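ZmpA Glycopeptidase (Clostridium perfringens, PDB 6XSX) probably cleaves glycosylated proteins as a metal-dependent glycopeptidase, through the M60 peptidase module that forms most of this chain. Local coordinates at residues Leu244-Leu247 / Asp248-Gly251; Asn291-Val295 / Glu296-Asn300; Trp432-Asn435 / Asp436-Leu440. All blocks are in the same frame, centred on the assembly; numbering follows the deposited sequence.

The three contacts are one beta turn and two helix starts, each a local contact; they occur in series and do not touch one another. Interactions 1 and 2 both belong to the M60 peptidase module; their centres lie 24 Å apart and their nearest atoms about 14 Å. Interaction 2 follows helix 277-286, which carries an HExxH pattern consistent with a metallopeptidase site although no metal is bound to it here; N300 packs on H281 of that helix. Interaction 3 is 23 Å from interaction 2 and 35 Å from interaction 1, centre to centre, beside the C-terminal beta sheet. Helix 347-361 is shared by interactions 2 and 3: residues of both pack against it.

Interaction 1 of 3, residues Leu244-Leu247 / Asp248-Gly251; sequences LKWL and DNGG
A type I beta turn is formed by L247-G250 in the loop between strands 240-244 and 254-256 of the mixed sheet. D248 and N249 occupy its corner positions, both with helical backbone angles. The closing bond from G250 N to L247 O is 2.9 Å long but weak, because its N-H...O angle is only 121°. A second link runs through a water, which donates to W246 O and accepts from N249 N at 3.0 Å from that nitrogen.

The side chains of W246 and D248 cross at about a right angle at the entry to the turn. CG of W246 stands anti to its own backbone N (chi1 175°), which carries the indole forward to the aspartate. The carboxylate meets the pyrrole edge near the ring plane, with its own plane turned 70° from the ring. NE1 of W246 lies 3.6 Å from OD2 of D248, a contact too long to be counted as a hydrogen bond. The firmer polar partner of D248 is N263, whose ND2 donates to OD1, while R111 adds a long, weak ion pair. L247 is buried on the inner part of the loop, whereas D248 to G251 are exposed and the two glycines are poorly ordered. The bridging water also sits over the centre of the W246 ring, its oxygen 3.9 Å above the ring plane.

Interaction 2 of 3, residues Asn291-Val295 / Glu296-Asn300; sequences NRTIV and EVTNN
I294 and V295 meet V297, T298 and N299 through the backbone at the start of a short helix, and the tight part of the contact is gathered on the carbonyl of I294. That oxygen accepts from two amides. T298 N reaches I294 O at 3.1 Å, nearly straight (163°) and in the carbonyl plane; V297 N reaches the same oxygen at 3.0 Å but approaches from above that plane. One residue further on, N299 N binds V295 O at 2.9 Å, tilted from the carbonyl plane.

Apolar packing accompanies these bonds. The side chains of I294 and V297 run alongside each other in the same direction, with CG2 of I294 3.9 Å from CG2 of V297. The branch of I294 doing this stands anti to the backbone N, and both residues continue onto helix 383-398. T298 turns CG2 towards T293, whose OG1 is 3.9 Å from that methyl and accepts from W390 NE1. ND2 of N299 lies 3.6 Å from CB of V295, and D288 O, which accepts from ND2, helps to fix the rotation of the amide.

The exposed side belongs to E296. Its chain bends about the CB-CG bond (chi2 88°), folding the carboxylate back beside the preceding residues, where OE1 of E296 is 3.7 Å from CG2 of I294. Here E296 makes van der Waals contacts, whereas the other side is held by hydrogen bonds.

Both i to i+3 and i to i+4 bonds therefore begin at I294, as expected of a residue at the N-cap of a helix; within the M60 module, this helix follows the one bearing the HExxH pattern, against which N300 packs at H281.

Interaction 3 of 3, residues Trp432-Asn435 / Asp436-Leu440; sequences WYAN and DKMYL. With EDO (1,2-ethanediol), chain E.
A helix-capping contact joins A434 and N435 to K437 and M438, at the point where the loop after helix 415-421 enters helix 437-440. N435 and M438 form a capping box, which rests on two bonds of unequal quality. The side chain of N435 caps the helix by accepting from the next amide but one: K437 N is 3.0 Å from N435 OD1. In return, N435 N points at the thioether of M438, with 3.7 Å between N435 N and M438 SD, a weak bond in which sulfur serves as the acceptor. Separately, the backbone bond of the turn runs from M438 N to N435 O at 3.0 Å and is nearly straight (166°).

The torsions explain how both groups arrive. CG of N435 sits between its backbone N and carbonyl carbon (chi1 70°), directing OD1 to the amide of K437. In M438, chi1 (-72°) and an extended chi2 put the sulfur back beside the loop, where SD of M438 is 3.5 Å from CB of A434; the bend at chi3 sets only the course of CE. The other end of the N435 amide is gripped as well: N435 ND2 donates to Y433 O at 3.2 Å and also to I479 O, and these two acceptors hold its rotation.

K437 begins alongside N435, its CB 3.3 Å from N435 OD1, and then departs. Its NZ reaches O1 of a 1,2-ethanediol molecule, probably a crystallisation additive, at 2.8 Å.

D436 packs against helix 347-361; S314 OG bonds its OD2, and W322 and W356 also donate to the carboxylate. M438 covers L360 of helix 347-361, while N435, through I479 of strand 478-485, ties the cap to the C-terminal antiparallel sheet, where Y433 of the preceding loop stacks on F492.

Interaction 1 of 3, residues Leu244-Leu247 / Asp248-Gly251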
loop_
_atom_site.group_PDB
_atom_site.type_symbol
_atom_site.label_atom_id
_atom_site.label_comp_id
_atom_site.label_asym_id
_atom_site.label_seq_id
_atom_site.Cartn_x
_atom_site.Cartn_y
_atom_site.Cartn_z
ATOM N N LEU A 244 -13.556 -4.994 -8.765
ATOM C CA LEU A 244 -13.339 -5.241 -10.174
ATOM C C LEU A 244 -13.680 -3.965 -10.935
ATOM O O LEU A 244 -14.726 -3.360 -10.699
ATOM C CB LEU A 244 -14.268 -6.390 -10.577
ATOM C CG LEU A 244 -14.316 -6.737 -12.063
ATOM C CD1 LEU A 244 -12.938 -7.159 -12.559
ATOM C CD2 LEU A 244 -15.340 -7.839 -12.314
ATOM N N LYS A 245 -12.782 -3.570 -11.841
ATOM C CA LYS A 245 -13.029 -2.432 -12.709
ATOM C C LYS A 245 -12.583 -2.785 -14.122
ATOM O O LYS A 245 -11.744 -3.662 -14.322
ATOM C CB LYS A 245 -12.239 -1.214 -12.227
ATOM C CG LYS A 245 -12.715 -0.561 -10.942
ATOM C CD LYS A 245 -12.061 0.794 -10.746
ATOM C CE LYS A 245 -12.300 1.367 -9.368
ATOM N NZ LYS A 245 -11.755 2.739 -9.279
ATOM N N TRP A 246 -13.134 -2.065 -15.099
ATOM C CA TRP A 246 -12.746 -2.269 -16.483
ATOM C C TRP A 246 -11.556 -1.358 -16.776
ATOM O O TRP A 246 -11.734 -0.165 -16.997
ATOM C CB TRP A 246 -13.949 -1.981 -17.394
ATOM C CG TRP A 246 -13.669 -2.048 -18.864
ATOM C CD1 TRP A 246 -12.875 -2.950 -19.511
ATOM C CD2 TRP A 246 -14.232 -1.204 -19.887
ATOM N NE1 TRP A 246 -12.881 -2.707 -20.859
ATOM C CE2 TRP A 246 -13.715 -1.650 -21.120
ATOM C CE3 TRP A 246 -15.118 -0.116 -19.883
ATOM C CZ2 TRP A 246 -14.042 -1.031 -22.329
ATOM C CZ3 TRP A 246 -15.448 0.490 -21.078
ATOM C CH2 TRP A 246 -14.914 0.037 -22.288
ATOM N N LEU A 247 -10.341 -1.919 -16.747
ATOM C CA LEU A 247 -9.159 -1.073 -16.770
ATOM C C LEU A 247 -8.333 -1.320 -18.029
ATOM O O LEU A 247 -7.188 -0.880 -18.104
ATOM C CB LEU A 247 -8.332 -1.336 -15.506
ATOM C CG LEU A 247 -9.052 -1.074 -14.186
ATOM C CD1 LEU A 247 -8.113 -1.291 -13.002
ATOM C CD2 LEU A 247 -9.620 0.338 -14.163
ATOM N N ASP A 248 -8.932 -1.989 -19.024
ATOM C CA ASP A 248 -8.209 -2.474 -20.191
ATOM C C ASP A 248 -7.387 -1.356 -20.825
ATOM O O ASP A 248 -6.253 -1.589 -21.235
ATOM C CB ASP A 248 -9.148 -3.103 -21.224
ATOM C CG ASP A 248 -9.689 -4.457 -20.808
ATOM O OD1 ASP A 248 -9.426 -4.880 -19.663
ATOM O OD2 ASP A 248 -10.353 -5.091 -21.646
ATOM N N ASN A 249 -7.974 -0.155 -20.893
ATOM C CA ASN A 249 -7.399 0.977 -21.605
ATOM C C ASN A 249 -6.538 1.824 -20.665
ATOM O O ASN A 249 -5.635 2.521 -21.123
ATOM C CB ASN A 249 -8.467 1.822 -22.316
ATOM C CG ASN A 249 -9.377 1.035 -23.242
ATOM O OD1 ASN A 249 -8.926 0.172 -23.995
ATOM N ND2 ASN A 249 -10.666 1.335 -23.204
ATOM N N GLY A 250 -6.823 1.763 -19.355
ATOM C CA GLY A 250 -6.066 2.509 -18.362
ATOM C C GLY A 250 -4.760 1.805 -17.999
ATOM O O GLY A 250 -4.215 1.042 -18.798
ATOM N N GLY A 251 -4.266 2.072 -16.782
ATOM C CA GLY A 251 -3.108 1.376 -16.239
ATOM C C GLY A 251 -3.456 -0.057 -15.841
ATOM O O GLY A 251 -4.538 -0.551 -16.165
HETATM O O HOH W 1 -10.733 0.693 -19.931
#

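Interaction 2 of 3, residues Asn291-Val295 / Glu296-Asn300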
loop_
_atom_site.group_PDB
_atom_site.type_symbol
_atom_site.label_atom_id
_atom_site.label_comp_id
_atom_site.label_asym_id
_atom_site.label_seq_id
_atom_site.Cartn_x
_atom_site.Cartn_y
_atom_site.Cartn_z
ATOM N N ASN A 291 -0.602 17.324 1.086
ATOM C CA ASN A 291 0.000 18.180 0.070
ATOM C C ASN A 291 1.266 18.869 0.590
ATOM O O ASN A 291 1.939 19.557 -0.168
ATOM C CB ASN A 291 -1.005 19.120 -0.613
ATOM C CG ASN A 291 -1.612 20.167 0.301
ATOM O OD1 ASN A 291 -1.108 20.444 1.390
ATOM N ND2 ASN A 291 -2.712 20.757 -0.141
ATOM N N ARG A 292 1.601 18.660 1.870
ATOM C CA ARG A 292 2.840 19.164 2.448
ATOM C C ARG A 292 4.023 18.280 2.049
ATOM O O ARG A 292 5.169 18.709 2.149
ATOM C CB ARG A 292 2.757 19.203 3.974
ATOM C CG ARG A 292 1.613 20.041 4.521
ATOM C CD ARG A 292 1.521 19.861 6.023
ATOM N NE ARG A 292 0.697 20.910 6.601
ATOM C CZ ARG A 292 1.052 22.188 6.746
ATOM N NH1 ARG A 292 2.246 22.608 6.357
ATOM N NH2 ARG A 292 0.203 23.047 7.285
ATOM N N THR A 293 3.742 17.042 1.619
ATOM C CA THR A 293 4.782 16.117 1.190
ATOM C C THR A 293 4.643 15.840 -0.309
ATOM O O THR A 293 3.849 16.487 -0.983
ATOM C CB THR A 293 4.794 14.864 2.076
ATOM O OG1 THR A 293 5.989 14.148 1.759
ATOM C CG2 THR A 293 3.579 13.979 1.888
ATOM N N ILE A 294 5.427 14.889 -0.830
ATOM C CA ILE A 294 5.271 14.448 -2.211
ATOM C C ILE A 294 4.776 13.001 -2.187
ATOM O O ILE A 294 5.583 12.073 -2.104
ATOM C CB ILE A 294 6.591 14.572 -3.003
ATOM C CG1 ILE A 294 7.283 15.928 -2.808
ATOM C CG2 ILE A 294 6.360 14.271 -4.479
ATOM C CD1 ILE A 294 8.722 15.979 -3.335
ATOM N N VAL A 295 3.449 12.820 -2.271
ATOM C CA VAL A 295 2.842 11.529 -1.982
ATOM C C VAL A 295 3.165 10.517 -3.084
ATOM O O VAL A 295 3.229 9.316 -2.815
ATOM C CB VAL A 295 1.336 11.625 -1.662
ATOM C CG1 VAL A 295 1.104 12.345 -0.346
ATOM C CG2 VAL A 295 0.519 12.252 -2.791
ATOM N N GLU A 296 3.419 11.013 -4.304
ATOM C CA GLU A 296 3.789 10.163 -5.428
ATOM C C GLU A 296 5.106 9.449 -5.127
ATOM O O GLU A 296 5.380 8.366 -5.643
ATOM C CB GLU A 296 3.899 10.981 -6.715
ATOM C CG GLU A 296 2.577 11.577 -7.168
ATOM C CD GLU A 296 2.207 12.949 -6.616
ATOM O OE1 GLU A 296 2.991 13.520 -5.808
ATOM O OE2 GLU A 296 1.125 13.451 -6.996
ATOM N N VAL A 297 5.940 10.072 -4.292
ATOM C CA VAL A 297 7.202 9.437 -3.949
ATOM C C VAL A 297 6.956 8.535 -2.742
ATOM O O VAL A 297 7.208 7.333 -2.818
ATOM C CB VAL A 297 8.332 10.464 -3.733
ATOM C CG1 VAL A 297 9.589 9.825 -3.171
ATOM C CG2 VAL A 297 8.658 11.221 -5.017
ATOM N N THR A 298 6.378 9.121 -1.680
ATOM C CA THR A 298 6.370 8.521 -0.357
ATOM C C THR A 298 5.435 7.314 -0.293
ATOM O O THR A 298 5.626 6.451 0.556
ATOM C CB THR A 298 6.124 9.547 0.761
ATOM O OG1 THR A 298 4.883 10.223 0.560
ATOM C CG2 THR A 298 7.243 10.553 0.901
ATOM N N ASN A 299 4.457 7.220 -1.207
ATOM C CA ASN A 299 3.449 6.170 -1.107
ATOM C C ASN A 299 4.036 4.799 -1.463
ATOM O O ASN A 299 3.463 3.762 -1.126
ATOM C CB ASN A 299 2.134 6.555 -1.796
ATOM C CG ASN A 299 1.347 7.596 -1.017
ATOM O OD1 ASN A 299 1.641 7.866 0.148
ATOM N ND2 ASN A 299 0.332 8.183 -1.638
ATOM N N ASN A 300 5.200 4.805 -2.115
ATOM C CA ASN A 300 5.908 3.595 -2.496
ATOM C C ASN A 300 6.451 2.863 -1.270
ATOM O O ASN A 300 6.848 1.704 -1.354
ATOM C CB ASN A 300 7.084 3.935 -3.410
ATOM C CG ASN A 300 6.630 4.531 -4.723
ATOM O OD1 ASN A 300 5.858 3.916 -5.444
ATOM N ND2 ASN A 300 7.099 5.730 -5.032
#

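Interaction 3 of 3, residues Trp432-Asn435 / Asp436-Leu440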
loop_
_atom_site.group_PDB
_atom_site.type_symbol
_atom_site.label_atom_id
_atom_site.label_comp_id
_atom_site.label_asym_id
_atom_site.label_seq_id
_atom_site.Cartn_x
_atom_site.Cartn_y
_atom_site.Cartn_z
ATOM N N TRP A 432 23.833 5.512 3.655
ATOM C CA TRP A 432 23.506 5.503 2.234
ATOM C C TRP A 432 23.976 4.222 1.545
ATOM O O TRP A 432 23.728 4.050 0.354
ATOM C CB TRP A 432 24.046 6.745 1.514
ATOM C CG TRP A 432 25.459 7.075 1.896
ATOM C CD1 TRP A 432 26.597 6.680 1.258
ATOM C CD2 TRP A 432 25.884 7.847 3.035
ATOM N NE1 TRP A 432 27.703 7.162 1.907
ATOM C CE2 TRP A 432 27.298 7.882 3.001
ATOM C CE3 TRP A 432 25.213 8.510 4.073
ATOM C CZ2 TRP A 432 28.049 8.559 3.966
ATOM C CZ3 TRP A 432 25.956 9.168 5.032
ATOM C CH2 TRP A 432 27.353 9.194 4.977
ATOM N N TYR A 433 24.640 3.322 2.279
ATOM C CA TYR A 433 24.999 2.028 1.710
ATOM C C TYR A 433 23.902 0.989 1.968
ATOM O O TYR A 433 24.018 -0.144 1.503
ATOM C CB TYR A 433 26.351 1.527 2.233
ATOM C CG TYR A 433 27.584 2.266 1.760
ATOM C CD1 TYR A 433 27.587 3.002 0.582
ATOM C CD2 TYR A 433 28.775 2.194 2.470
ATOM C CE1 TYR A 433 28.713 3.683 0.151
ATOM C CE2 TYR A 433 29.915 2.865 2.051
ATOM C CZ TYR A 433 29.885 3.612 0.884
ATOM O OH TYR A 433 30.997 4.278 0.455
ATOM N N ALA A 434 22.838 1.359 2.704
ATOM C CA ALA A 434 21.758 0.418 2.978
ATOM C C ALA A 434 21.179 -0.100 1.664
ATOM O O ALA A 434 21.044 0.660 0.703
ATOM C CB ALA A 434 20.669 1.054 3.816
ATOM N N ASN A 435 20.845 -1.395 1.649
ATOM C CA ASN A 435 20.215 -2.041 0.504
ATOM C C ASN A 435 19.482 -3.298 0.975
ATOM O O ASN A 435 19.628 -3.713 2.123
ATOM C CB ASN A 435 21.214 -2.286 -0.634
ATOM C CG ASN A 435 22.232 -3.356 -0.307
ATOM O OD1 ASN A 435 21.919 -4.539 -0.377
ATOM N ND2 ASN A 435 23.444 -2.957 0.058
ATOM N N ASP A 436 18.694 -3.892 0.070
ATOM C CA ASP A 436 17.796 -4.995 0.361
ATOM C C ASP A 436 18.511 -6.214 0.941
ATOM O O ASP A 436 17.858 -7.017 1.609
ATOM C CB ASP A 436 16.916 -5.354 -0.846
ATOM C CG ASP A 436 15.942 -4.253 -1.239
ATOM O OD1 ASP A 436 15.671 -3.383 -0.408
ATOM O OD2 ASP A 436 15.485 -4.261 -2.380
ATOM N N LYS A 437 19.825 -6.366 0.710
ATOM C CA LYS A 437 20.535 -7.510 1.279
ATOM C C LYS A 437 20.389 -7.550 2.802
ATOM O O LYS A 437 20.439 -8.624 3.399
ATOM C CB LYS A 437 22.006 -7.558 0.852
ATOM C CG LYS A 437 22.219 -7.805 -0.634
ATOM C CD LYS A 437 23.563 -8.429 -0.954
ATOM C CE LYS A 437 23.742 -9.794 -0.328
ATOM N NZ LYS A 437 25.100 -10.326 -0.592
ATOM N N MET A 438 20.156 -6.382 3.410
ATOM C CA MET A 438 20.049 -6.255 4.860
ATOM C C MET A 438 18.922 -7.137 5.411
ATOM O O MET A 438 19.033 -7.606 6.537
ATOM C CB MET A 438 19.829 -4.799 5.289
ATOM C CG MET A 438 21.074 -3.919 5.139
ATOM S SD MET A 438 20.658 -2.153 5.265
ATOM C CE MET A 438 20.139 -2.079 6.981
ATOM N N TYR A 439 17.854 -7.374 4.626
ATOM C CA TYR A 439 16.841 -8.343 5.028
ATOM C C TYR A 439 16.965 -9.662 4.262
ATOM O O TYR A 439 16.680 -10.721 4.826
ATOM C CB TYR A 439 15.421 -7.763 5.028
ATOM C CG TYR A 439 14.820 -7.478 3.672
ATOM C CD1 TYR A 439 14.904 -6.212 3.114
ATOM C CD2 TYR A 439 14.162 -8.460 2.948
ATOM C CE1 TYR A 439 14.353 -5.924 1.875
ATOM C CE2 TYR A 439 13.601 -8.192 1.706
ATOM C CZ TYR A 439 13.695 -6.916 1.169
ATOM O OH TYR A 439 13.136 -6.618 -0.047
ATOM N N LEU A 440 17.369 -9.599 2.983
ATOM C CA LEU A 440 17.424 -10.787 2.136
ATOM C C LEU A 440 18.448 -11.810 2.641
ATOM O O LEU A 440 18.256 -13.013 2.451
ATOM C CB LEU A 440 17.720 -10.378 0.688
ATOM C CG LEU A 440 16.564 -9.701 -0.052
ATOM C CD1 LEU A 440 17.048 -9.101 -1.363
ATOM C CD2 LEU A 440 15.410 -10.671 -0.293
HETATM C C1 EDO E . 28.395 -8.414 -1.523
HETATM O O1 EDO E . 27.114 -8.467 -0.916
HETATM C C2 EDO E . 28.735 -9.601 -2.347
HETATM O O2 EDO E . 27.938 -10.717 -2.058
#